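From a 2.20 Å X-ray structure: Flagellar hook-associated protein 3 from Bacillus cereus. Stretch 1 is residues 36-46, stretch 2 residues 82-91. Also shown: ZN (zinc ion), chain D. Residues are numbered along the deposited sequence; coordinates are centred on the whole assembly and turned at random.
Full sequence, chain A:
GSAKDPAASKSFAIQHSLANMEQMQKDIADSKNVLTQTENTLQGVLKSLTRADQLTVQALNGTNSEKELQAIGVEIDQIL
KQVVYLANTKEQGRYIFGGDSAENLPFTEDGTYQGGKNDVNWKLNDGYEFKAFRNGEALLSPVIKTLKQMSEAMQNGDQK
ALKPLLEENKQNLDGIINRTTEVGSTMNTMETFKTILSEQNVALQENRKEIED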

ATOM      1  N   THR A  36      -8.887   0.790   0.349  1.00 16.23           N
ATOM      2  CA  THR A  36      -8.870   0.318   1.733  1.00 16.84           C
ATOM      3  C   THR A  36      -7.810  -0.741   1.903  1.00 16.69           C
ATOM      4  O   THR A  36      -7.028  -0.686   2.840  1.00 17.17           O
ATOM      5  CB  THR A  36     -10.244  -0.196   2.129  1.00 18.35           C
ATOM      6  OG1 THR A  36     -11.125   0.903   2.019  1.00 19.95           O
ATOM      7  CG2 THR A  36     -10.275  -0.765   3.564  1.00 20.63           C
ATOM      8  N   GLN A  37      -7.727  -1.657   0.949  1.00 17.41           N
ATOM      9  CA  GLN A  37      -6.762  -2.742   1.039  1.00 18.09           C
ATOM     10  C   GLN A  37      -5.359  -2.177   1.006  1.00 16.86           C
ATOM     11  O   GLN A  37      -4.489  -2.630   1.745  1.00 17.52           O
ATOM     12  CB  GLN A  37      -6.967  -3.760  -0.083  1.00 18.95           C
ATOM     13  CG  GLN A  37      -8.194  -4.651   0.110  1.00 24.08           C
ATOM     14  CD  GLN A  37      -8.163  -5.931  -0.762  1.00 30.59           C
ATOM     15  OE1 GLN A  37      -7.103  -6.543  -0.984  1.00 32.82           O
ATOM     16  NE2 GLN A  37      -9.332  -6.334  -1.243  1.00 32.74           N
ATOM     17  N   THR A  38      -5.143  -1.191   0.140  1.00 15.14           N
ATOM     18  CA  THR A  38      -3.881  -0.524   0.049  1.00 14.68           C
ATOM     19  C   THR A  38      -3.506   0.143   1.369  1.00 16.06           C
ATOM     20  O   THR A  38      -2.384  -0.002   1.860  1.00 16.36           O
ATOM     21  CB  THR A  38      -3.886   0.519  -1.085  1.00 14.80           C
ATOM     22  OG1 THR A  38      -4.314  -0.099  -2.316  1.00 15.12           O
ATOM     23  CG2 THR A  38      -2.513   1.118  -1.250  1.00 15.65           C
ATOM     24  N   GLU A  39      -4.440   0.872   1.951  1.00 16.93           N
ATOM     25  CA  GLU A  39      -4.140   1.611   3.147  1.00 19.95           C
ATOM     26  C   GLU A  39      -3.845   0.666   4.332  1.00 20.05           C
ATOM     27  O   GLU A  39      -2.964   0.940   5.149  1.00 20.30           O
ATOM     28  CB  GLU A  39      -5.309   2.537   3.439  1.00 21.23           C
ATOM     29  CG  GLU A  39      -5.103   3.434   4.563  1.00 29.00           C
ATOM     30  CD  GLU A  39      -6.352   4.267   4.857  1.00 35.19           C
ATOM     31  OE1 GLU A  39      -7.446   3.809   4.482  1.00 40.04           O
ATOM     32  OE2 GLU A  39      -6.226   5.366   5.440  1.00 41.98           O
ATOM     33  N   ASN A  40      -4.587  -0.437   4.399  1.00 19.89           N
ATOM     34  CA  ASN A  40      -4.422  -1.440   5.440  1.00 21.23           C
ATOM     35  C   ASN A  40      -3.053  -2.129   5.318  1.00 20.25           C
ATOM     36  O   ASN A  40      -2.420  -2.397   6.324  1.00 20.79           O
ATOM     37  CB  ASN A  40      -5.558  -2.490   5.390  1.00 22.74           C
ATOM     38  CG  ASN A  40      -6.901  -1.967   5.923  1.00 26.73           C
ATOM     39  OD1 ASN A  40      -7.003  -0.860   6.469  1.00 31.49           O
ATOM     40  ND2 ASN A  40      -7.947  -2.793   5.791  1.00 28.46           N
ATOM     41  N   THR A  41      -2.607  -2.403   4.086  1.00 18.22           N
ATOM     42  CA  THR A  41      -1.301  -2.987   3.818  1.00 17.44           C
ATOM     43  C   THR A  41      -0.186  -2.029   4.249  1.00 17.59           C
ATOM     44  O   THR A  41       0.773  -2.419   4.935  1.00 18.04           O
ATOM     45  CB  THR A  41      -1.192  -3.340   2.323  1.00 17.97           C
ATOM     46  OG1 THR A  41      -2.288  -4.206   1.995  1.00 19.18           O
ATOM     47  CG2 THR A  41       0.129  -4.010   1.963  1.00 17.58           C
ATOM     48  N   LEU A  42      -0.334  -0.762   3.904  1.00 17.18           N
ATOM     49  CA  LEU A  42       0.621   0.270   4.321  1.00 16.98           C
ATOM     50  C   LEU A  42       0.719   0.421   5.831  1.00 17.69           C
ATOM     51  O   LEU A  42       1.843   0.604   6.355  1.00 18.40           O
ATOM     52  CB  LEU A  42       0.304   1.629   3.651  1.00 17.15           C
ATOM     53  CG  LEU A  42       0.630   1.616   2.155  1.00 17.26           C
ATOM     54  CD1 LEU A  42      -0.146   2.705   1.456  1.00 17.58           C
ATOM     55  CD2 LEU A  42       2.197   1.733   1.838  1.00 18.39           C
ATOM     56  N   GLN A  43      -0.420   0.336   6.524  1.00 18.28           N
ATOM     57  CA  GLN A  43      -0.434   0.436   7.995  1.00 20.86           C
ATOM     58  C   GLN A  43       0.247  -0.800   8.609  1.00 21.02           C
ATOM     59  O   GLN A  43       0.960  -0.702   9.593  1.00 22.70           O
ATOM     60  CB  GLN A  43      -1.843   0.674   8.582  1.00 23.67           C
ATOM     61  CG  GLN A  43      -2.635   1.872   7.961  1.00 25.93           C
ATOM     62  CD  GLN A  43      -2.664   3.172   8.753  1.00 35.04           C
ATOM     63  OE1 GLN A  43      -3.650   3.947   8.637  1.00 38.80           O
ATOM     64  NE2 GLN A  43      -1.613   3.441   9.573  1.00 36.13           N
ATOM     65  N   GLY A  44       0.072  -1.953   7.984  1.00 19.95           N
ATOM     66  CA  GLY A  44       0.704  -3.148   8.415  1.00 20.26           C
ATOM     67  C   GLY A  44       2.217  -3.039   8.254  1.00 19.65           C
ATOM     68  O   GLY A  44       2.944  -3.521   9.121  1.00 20.70           O
ATOM     69  N   VAL A  45       2.685  -2.415   7.163  1.00 18.49           N
ATOM     70  CA  VAL A  45       4.108  -2.151   6.987  1.00 18.64           C
ATOM     71  C   VAL A  45       4.617  -1.138   8.025  1.00 19.57           C
ATOM     72  O   VAL A  45       5.634  -1.378   8.636  1.00 20.31           O
ATOM     73  CB  VAL A  45       4.456  -1.698   5.557  1.00 18.29           C
ATOM     74  CG1 VAL A  45       6.004  -1.427   5.416  1.00 19.39           C
ATOM     75  CG2 VAL A  45       3.997  -2.789   4.477  1.00 18.16           C
ATOM     76  N   LEU A  46       3.891  -0.035   8.245  1.00 20.36           N
ATOM     77  CA  LEU A  46       4.270   0.981   9.233  1.00 23.14           C
ATOM     78  C   LEU A  46       4.493   0.350  10.611  1.00 24.89           C
ATOM     79  O   LEU A  46       5.456   0.635  11.280  1.00 26.74           O
ATOM     80  CB  LEU A  46       3.193   2.048   9.318  1.00 24.98           C
ATOM     81  CG  LEU A  46       3.471   3.438   9.941  1.00 29.77           C
ATOM     82  CD1 LEU A  46       2.461   4.482   9.388  1.00 32.85           C
ATOM     83  CD2 LEU A  46       3.345   3.432  11.432  1.00 31.46           C
ATOM     84  N   GLN A  82       6.926 -10.889   7.028  1.00 23.34           N
ATOM     85  CA  GLN A  82       5.586 -10.314   7.062  1.00 22.86           C
ATOM     86  C   GLN A  82       5.524  -9.175   6.050  1.00 21.53           C
ATOM     87  O   GLN A  82       4.528  -9.020   5.334  1.00 19.27           O
ATOM     88  CB  GLN A  82       5.286  -9.804   8.472  1.00 25.40           C
ATOM     89  CG  GLN A  82       4.056  -8.914   8.626  1.00 27.55           C
ATOM     90  CD  GLN A  82       2.752  -9.693   8.540  1.00 33.06           C
ATOM     91  OE1 GLN A  82       2.716 -10.838   8.065  1.00 35.37           O
ATOM     92  NE2 GLN A  82       1.664  -9.077   9.031  1.00 36.72           N
ATOM     93  N   VAL A  83       6.608  -8.386   5.962  1.00 20.31           N
ATOM     94  CA  VAL A  83       6.620  -7.236   5.059  1.00 19.13           C
ATOM     95  C   VAL A  83       6.652  -7.665   3.600  1.00 18.53           C
ATOM     96  O   VAL A  83       6.037  -7.016   2.753  1.00 18.14           O
ATOM     97  CB  VAL A  83       7.809  -6.273   5.364  1.00 19.52           C
ATOM     98  CG1 VAL A  83       7.918  -5.187   4.311  1.00 17.80           C
ATOM     99  CG2 VAL A  83       7.611  -5.654   6.753  1.00 18.38           C
ATOM    100  N   VAL A  84       7.395  -8.730   3.300  1.00 18.71           N
ATOM    101  CA  VAL A  84       7.376  -9.308   1.966  1.00 17.94           C
ATOM    102  C   VAL A  84       5.936  -9.817   1.620  1.00 18.59           C
ATOM    103  O   VAL A  84       5.446  -9.551   0.553  1.00 18.26           O
ATOM    104  CB  VAL A  84       8.416 -10.427   1.799  1.00 18.36           C
ATOM    105  CG1 VAL A  84       8.241 -11.122   0.451  1.00 18.81           C
ATOM    106  CG2 VAL A  84       9.813  -9.888   1.855  1.00 18.78           C
ATOM    107  N   TYR A  85       5.280 -10.519   2.532  1.00 19.83           N
ATOM    108  CA  TYR A  85       3.869 -10.910   2.357  1.00 21.53           C
ATOM    109  C   TYR A  85       2.993  -9.705   2.026  1.00 19.49           C
ATOM    110  O   TYR A  85       2.275  -9.722   1.036  1.00 18.91           O
ATOM    111  CB  TYR A  85       3.389 -11.645   3.607  1.00 24.33           C
ATOM    112  CG  TYR A  85       1.896 -11.769   3.875  1.00 29.87           C
ATOM    113  CD1 TYR A  85       1.084 -12.710   3.208  1.00 34.50           C
ATOM    114  CD2 TYR A  85       1.308 -11.012   4.891  1.00 35.16           C
ATOM    115  CE1 TYR A  85      -0.298 -12.834   3.527  1.00 36.97           C
ATOM    116  CE2 TYR A  85      -0.045 -11.133   5.212  1.00 37.53           C
ATOM    117  CZ  TYR A  85      -0.847 -12.022   4.533  1.00 40.17           C
ATOM    118  OH  TYR A  85      -2.199 -12.068   4.934  1.00 45.88           O
ATOM    119  N   LEU A  86       3.152  -8.633   2.797  1.00 17.89           N
ATOM    120  CA  LEU A  86       2.381  -7.427   2.634  1.00 16.51           C
ATOM    121  C   LEU A  86       2.720  -6.735   1.305  1.00 15.13           C
ATOM    122  O   LEU A  86       1.852  -6.222   0.634  1.00 15.75           O
ATOM    123  CB  LEU A  86       2.557  -6.453   3.842  1.00 16.47           C
ATOM    124  CG  LEU A  86       2.045  -6.802   5.240  1.00 18.81           C
ATOM    125  CD1 LEU A  86       2.590  -5.784   6.308  1.00 20.89           C
ATOM    126  CD2 LEU A  86       0.462  -6.890   5.392  1.00 18.49           C
ATOM    127  N   ALA A  87       3.964  -6.728   0.893  1.00 14.96           N
ATOM    128  CA  ALA A  87       4.335  -6.116  -0.361  1.00 14.35           C
ATOM    129  C   ALA A  87       3.755  -6.852  -1.576  1.00 14.48           C
ATOM    130  O   ALA A  87       3.551  -6.248  -2.654  1.00 15.18           O
ATOM    131  CB  ALA A  87       5.910  -5.978  -0.443  1.00 14.58           C
ATOM    132  N   ASN A  88       3.452  -8.143  -1.404  1.00 15.22           N
ATOM    133  CA  ASN A  88       2.880  -8.971  -2.423  1.00 15.73           C
ATOM    134  C   ASN A  88       1.346  -9.058  -2.357  1.00 16.19           C
ATOM    135  O   ASN A  88       0.794  -9.955  -2.958  1.00 16.69           O
ATOM    136  CB  ASN A  88       3.498 -10.404  -2.349  1.00 17.07           C
ATOM    137  CG  ASN A  88       4.938 -10.428  -2.803  1.00 17.56           C
ATOM    138  OD1 ASN A  88       5.323  -9.622  -3.646  1.00 18.83           O
ATOM    139  ND2 ASN A  88       5.744 -11.337  -2.245  1.00 18.25           N
ATOM    140  N   THR A  89       0.671  -8.120  -1.677  1.00 15.87           N
ATOM    141  CA  THR A  89      -0.788  -8.062  -1.650  1.00 16.42           C
ATOM    142  C   THR A  89      -1.415  -7.914  -3.051  1.00 16.90           C
ATOM    143  O   THR A  89      -0.970  -7.125  -3.877  1.00 15.22           O
ATOM    144  CB  THR A  89      -1.303  -6.957  -0.666  1.00 17.05           C
ATOM    145  OG1 THR A  89      -0.798  -7.241   0.638  1.00 16.51           O
ATOM    146  CG2 THR A  89      -2.838  -6.909  -0.604  1.00 17.05           C
ATOM    147  N   LYS A  90      -2.408  -8.763  -3.311  1.00 18.07           N
ATOM    148  CA  LYS A  90      -3.070  -8.869  -4.614  1.00 19.29           C
ATOM    149  C   LYS A  90      -4.583  -8.716  -4.475  1.00 20.07           C
ATOM    150  O   LYS A  90      -5.169  -9.291  -3.603  1.00 21.44           O
ATOM    151  CB  LYS A  90      -2.748 -10.221  -5.204  1.00 20.53           C
ATOM    152  CG  LYS A  90      -3.416 -10.577  -6.516  1.00 22.45           C
ATOM    153  CD  LYS A  90      -2.893 -11.972  -6.976  1.00 24.15           C
ATOM    154  CE  LYS A  90      -3.461 -12.416  -8.317  1.00 26.08           C
ATOM    155  NZ  LYS A  90      -3.409 -13.903  -8.441  1.00 25.32           N
ATOM    156  N   GLU A  91      -5.192  -7.921  -5.347  1.00 20.16           N
ATOM    157  CA  GLU A  91      -6.605  -7.682  -5.320  1.00 20.62           C
ATOM    158  C   GLU A  91      -7.066  -7.436  -6.735  1.00 20.21           C
ATOM    159  O   GLU A  91      -6.366  -6.746  -7.478  1.00 18.62           O
ATOM    160  CB  GLU A  91      -6.874  -6.439  -4.453  1.00 21.26           C
ATOM    161  CG  GLU A  91      -8.325  -5.964  -4.403  1.00 23.03           C
ATOM    162  CD  GLU A  91      -9.318  -7.026  -3.996  1.00 29.06           C
ATOM    163  OE1 GLU A  91      -8.961  -8.003  -3.283  1.00 33.55           O
ATOM    164  OE2 GLU A  91     -10.493  -6.864  -4.397  1.00 30.49           O
TER
HETATM  165 ZN    ZN D 302     -11.277  -9.126  -3.775  1.00 39.71          ZN
HETATM  166  O   HOH W   1       2.299  -5.985  10.430  1.00 37.58           O
HETATM  167  O   HOH W   2     -11.386  -8.285  -1.400  1.00 24.27           O

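The contact ends at a metal: a zinc ion is bound by Glu91 OE2 at 2.5 Å and by water 2, whose oxygen also lies 2.5 Å from ZN; Glu91 OE1, itself 2.6 Å from ZN, is also the atom that meets Gln37. Gln37 NE2 donates a hydrogen bond to Glu91 OE1 at 2.7 Å, but the bond is weak, with an angle of 149° at the hydrogen, and the placement of the amide nitrogen is less certain because the model crowds it. Water 2 donates to Glu91 OE1 at 3.1 Å, so the same water touches both the metal and the carboxylate that binds it. The two side chains reach each other across a wide backbone gap, Gln37 CA to Glu91 CA being 8.1 Å.

Farther along, the backbones draw together. Helix 36-46 runs nearly antiparallel to helix 82-87, at 164°, with the axes 9.6 Å apart at closest approach. The CA atoms of Thr41 and Leu86 are 5.9 Å apart, and those of Val45 and Val83 are 6.0 Å apart. Thr41 points toward the second stretch but spends its hydroxyl on its own helix: OG1 donates to Gln37 O at 2.7 Å, an oxygen that also accepts from Thr41 N at 3.0 Å. With chi1 in the m well, Thr41 CG2 packs 3.1 Å from Leu86 O, and both Thr41 CG2 and Thr41 OG1 lie 3.6 Å from Thr89 OG1. Leu86 O is itself engaged where its helix gives out, accepting from Thr89 OG1 at 2.8 Å and from Thr89 N at 3.2 Å. Asn88, the first residue to leave helical phi/psi, lies between them in sequence and points its CB away; Thr89 turns back toward the first helix.

Leu86 has the largest area covered by the opposite stretch, 80 Å². Its CD1 lies 3.4 Å from Gly44 C and 3.5 Å from Val45 N, packing directly against backbone. Gly44 leaves room for this: an ideal CB there would point toward the second stretch and sit only 3.1 Å from Leu86 CD1, a tight fit. Val45, though its CB points sideways, extends the apolar patch, with CG2 3.8 Å from Leu86 CD1 and CG1 4.4 Å from Val83 CG1. Water 1 closes this end, donating to Gly44 O at 2.9 Å and accepting a weak bond from Gln82 NE2 at 3.5 Å, thereby linking two residues that do not touch directly.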